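PDB 4AUR: LEOA from Escherichia coli, which is a bacterial dynamin-like GTPase that probably couples GTP hydrolysis to work on membranes, perhaps in connection with the LT toxin. Local coordinates for residues 201-206 / 220-225. Sequence-based numbering, arbitrary orientation.
Sequences NLKGKL and LNIVCV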
loop_
_atom_site.group_PDB
_atom_site.type_symbol
_atom_site.label_atom_id
_atom_site.label_comp_id
_atom_site.label_asym_id
_atom_site.label_seq_id
_atom_site.Cartn_x
_atom_site.Cartn_y
_atom_site.Cartn_z
ATOM N N ASN A 201 -3.872 37.268 -34.429
ATOM C CA ASN A 201 -5.135 37.909 -34.771
ATOM C C ASN A 201 -6.309 36.959 -34.666
ATOM O O ASN A 201 -7.266 37.239 -33.945
ATOM C CB ASN A 201 -5.078 38.466 -36.191
ATOM C CG ASN A 201 -6.264 39.342 -36.515
ATOM O OD1 ASN A 201 -6.989 39.081 -37.457
ATOM N ND2 ASN A 201 -6.467 40.388 -35.724
ATOM N N LEU A 202 -6.221 35.830 -35.376
ATOM C CA LEU A 202 -7.240 34.783 -35.328
ATOM C C LEU A 202 -7.447 34.248 -33.935
ATOM O O LEU A 202 -8.565 33.884 -33.553
ATOM C CB LEU A 202 -6.855 33.611 -36.218
ATOM C CG LEU A 202 -7.848 32.453 -36.264
ATOM C CD1 LEU A 202 -9.187 32.932 -36.785
ATOM C CD2 LEU A 202 -7.314 31.352 -37.147
ATOM N N LYS A 203 -6.362 34.173 -33.184
ATOM C CA LYS A 203 -6.438 33.722 -31.801
ATOM C C LYS A 203 -7.389 34.622 -31.044
ATOM O O LYS A 203 -8.262 34.145 -30.340
ATOM C CB LYS A 203 -5.051 33.710 -31.170
ATOM C CG LYS A 203 -4.946 32.955 -29.862
ATOM C CD LYS A 203 -3.509 32.499 -29.577
ATOM C CE LYS A 203 -3.168 31.213 -30.322
ATOM N NZ LYS A 203 -1.807 30.706 -29.981
ATOM N N GLY A 204 -7.264 35.925 -31.231
ATOM C CA GLY A 204 -8.132 36.870 -30.556
ATOM C C GLY A 204 -9.591 36.820 -30.969
ATOM O O GLY A 204 -10.465 36.910 -30.118
ATOM N N LYS A 205 -9.869 36.686 -32.262
ATOM C CA LYS A 205 -11.253 36.501 -32.719
ATOM C C LYS A 205 -11.902 35.204 -32.226
ATOM O O LYS A 205 -13.109 35.129 -32.062
ATOM C CB LYS A 205 -11.336 36.501 -34.237
ATOM C CG LYS A 205 -10.679 37.706 -34.890
ATOM C CD LYS A 205 -10.918 37.704 -36.372
ATOM C CE LYS A 205 -10.092 38.755 -37.042
ATOM N NZ LYS A 205 -10.332 38.714 -38.512
ATOM N N LEU A 206 -11.131 34.147 -32.031
ATOM C CA LEU A 206 -11.743 32.896 -31.634
ATOM C C LEU A 206 -12.044 33.023 -30.187
ATOM O O LEU A 206 -13.126 32.669 -29.752
ATOM C CB LEU A 206 -10.826 31.710 -31.887
ATOM C CG LEU A 206 -10.546 31.401 -33.358
ATOM C CD1 LEU A 206 -9.440 30.370 -33.467
ATOM C CD2 LEU A 206 -11.807 30.914 -34.067
ATOM N N LEU A 220 -5.211 26.242 -28.487
ATOM C CA LEU A 220 -5.665 26.354 -29.863
ATOM C C LEU A 220 -4.629 25.838 -30.833
ATOM O O LEU A 220 -3.431 26.048 -30.653
ATOM C CB LEU A 220 -5.977 27.804 -30.218
ATOM C CG LEU A 220 -7.283 28.342 -29.663
ATOM C CD1 LEU A 220 -7.320 29.846 -29.778
ATOM C CD2 LEU A 220 -8.465 27.729 -30.388
ATOM N N ASN A 221 -5.106 25.180 -31.878
ATOM C CA ASN A 221 -4.244 24.702 -32.924
ATOM C C ASN A 221 -4.391 25.543 -34.168
ATOM O O ASN A 221 -5.422 25.494 -34.816
ATOM C CB ASN A 221 -4.602 23.267 -33.230
ATOM C CG ASN A 221 -4.312 22.346 -32.064
ATOM O OD1 ASN A 221 -5.212 21.698 -31.510
ATOM N ND2 ASN A 221 -3.038 22.280 -31.686
ATOM N N ILE A 222 -3.366 26.323 -34.497
ATOM C CA ILE A 222 -3.396 27.136 -35.703
ATOM C C ILE A 222 -2.189 26.878 -36.586
ATOM O O ILE A 222 -1.066 26.745 -36.117
ATOM C CB ILE A 222 -3.480 28.650 -35.397
ATOM C CG1 ILE A 222 -4.639 28.924 -34.444
ATOM C CG2 ILE A 222 -3.696 29.432 -36.686
ATOM C CD1 ILE A 222 -4.730 30.359 -33.987
ATOM N N VAL A 223 -2.445 26.839 -37.879
ATOM C CA VAL A 223 -1.435 26.542 -38.840
ATOM C C VAL A 223 -1.638 27.425 -40.058
ATOM O O VAL A 223 -2.756 27.606 -40.521
ATOM C CB VAL A 223 -1.509 25.059 -39.212
ATOM C CG1 VAL A 223 -0.999 24.818 -40.608
ATOM C CG2 VAL A 223 -0.702 24.239 -38.209
ATOM N N CYS A 224 -0.544 27.981 -40.560
ATOM C CA CYS A 224 -0.601 28.871 -41.702
ATOM C C CYS A 224 -0.137 28.103 -42.932
ATOM O O CYS A 224 0.844 27.370 -42.880
ATOM C CB CYS A 224 0.262 30.105 -41.446
ATOM S SG CYS A 224 -0.192 31.045 -39.955
ATOM N N VAL A 225 -0.838 28.264 -44.040
ATOM C CA VAL A 225 -0.638 27.384 -45.162
ATOM C C VAL A 225 -1.020 28.098 -46.455
ATOM O O VAL A 225 -1.668 29.150 -46.422
ATOM C CB VAL A 225 -1.474 26.103 -44.906
ATOM C CG1 VAL A 225 -2.180 25.566 -46.151
ATOM C CG2 VAL A 225 -0.617 25.033 -44.237
#
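CG of Lys203 stands anti to its backbone N (chi1 -166°), where it meets Leu220, and Ile222 holds CG1 beside its own N (chi1 -52°), which leaves CG2 anti to that N and facing Leu202. The lysine chain then bends at chi3 (-82°), which swings CE toward the strand, 4.1 Å from Ile222 CD1. Nearer its root, CG of Lys203 lies 3.9 Å from Leu220 CD1, the two side chains running past each other in opposite directions. These approaches involve methylene carbons, so the lysine contributes its aliphatic stem to the contact.

On the other branch of Ile222, CG2 meets CD2 of Leu202 at 4.1 Å. Ile222 is thus touched through two methyl groups by two consecutive helix residues. Leu220 is likewise shared: while CD1 faces Lys203, CD2 lies 4.2 Å from CD1 of Leu206. Leu202 and Leu206 lie one helical turn apart, joined by the bond from Leu206 N to Leu202 O (3.0 Å). No hydrogen bond crosses between 201-206 and 220-225; every close approach between them is carbon to carbon, over 255 Å² of buried surface.

The contact carries on to the adjacent strand 172-177, since Leu202 and Ile222 both touch Ile176 and Leu206 touches Phe174. Asn221 and Val223 form backbone bonds with that strand, while Val223 turns to helix 250-273. Helix 188-209 therefore packs on the sheet's terminal parallel strand, completing a beta-alpha-beta crossover between strands 172-177 and 221-224, as in the P-loop GTPase fold of dynamins.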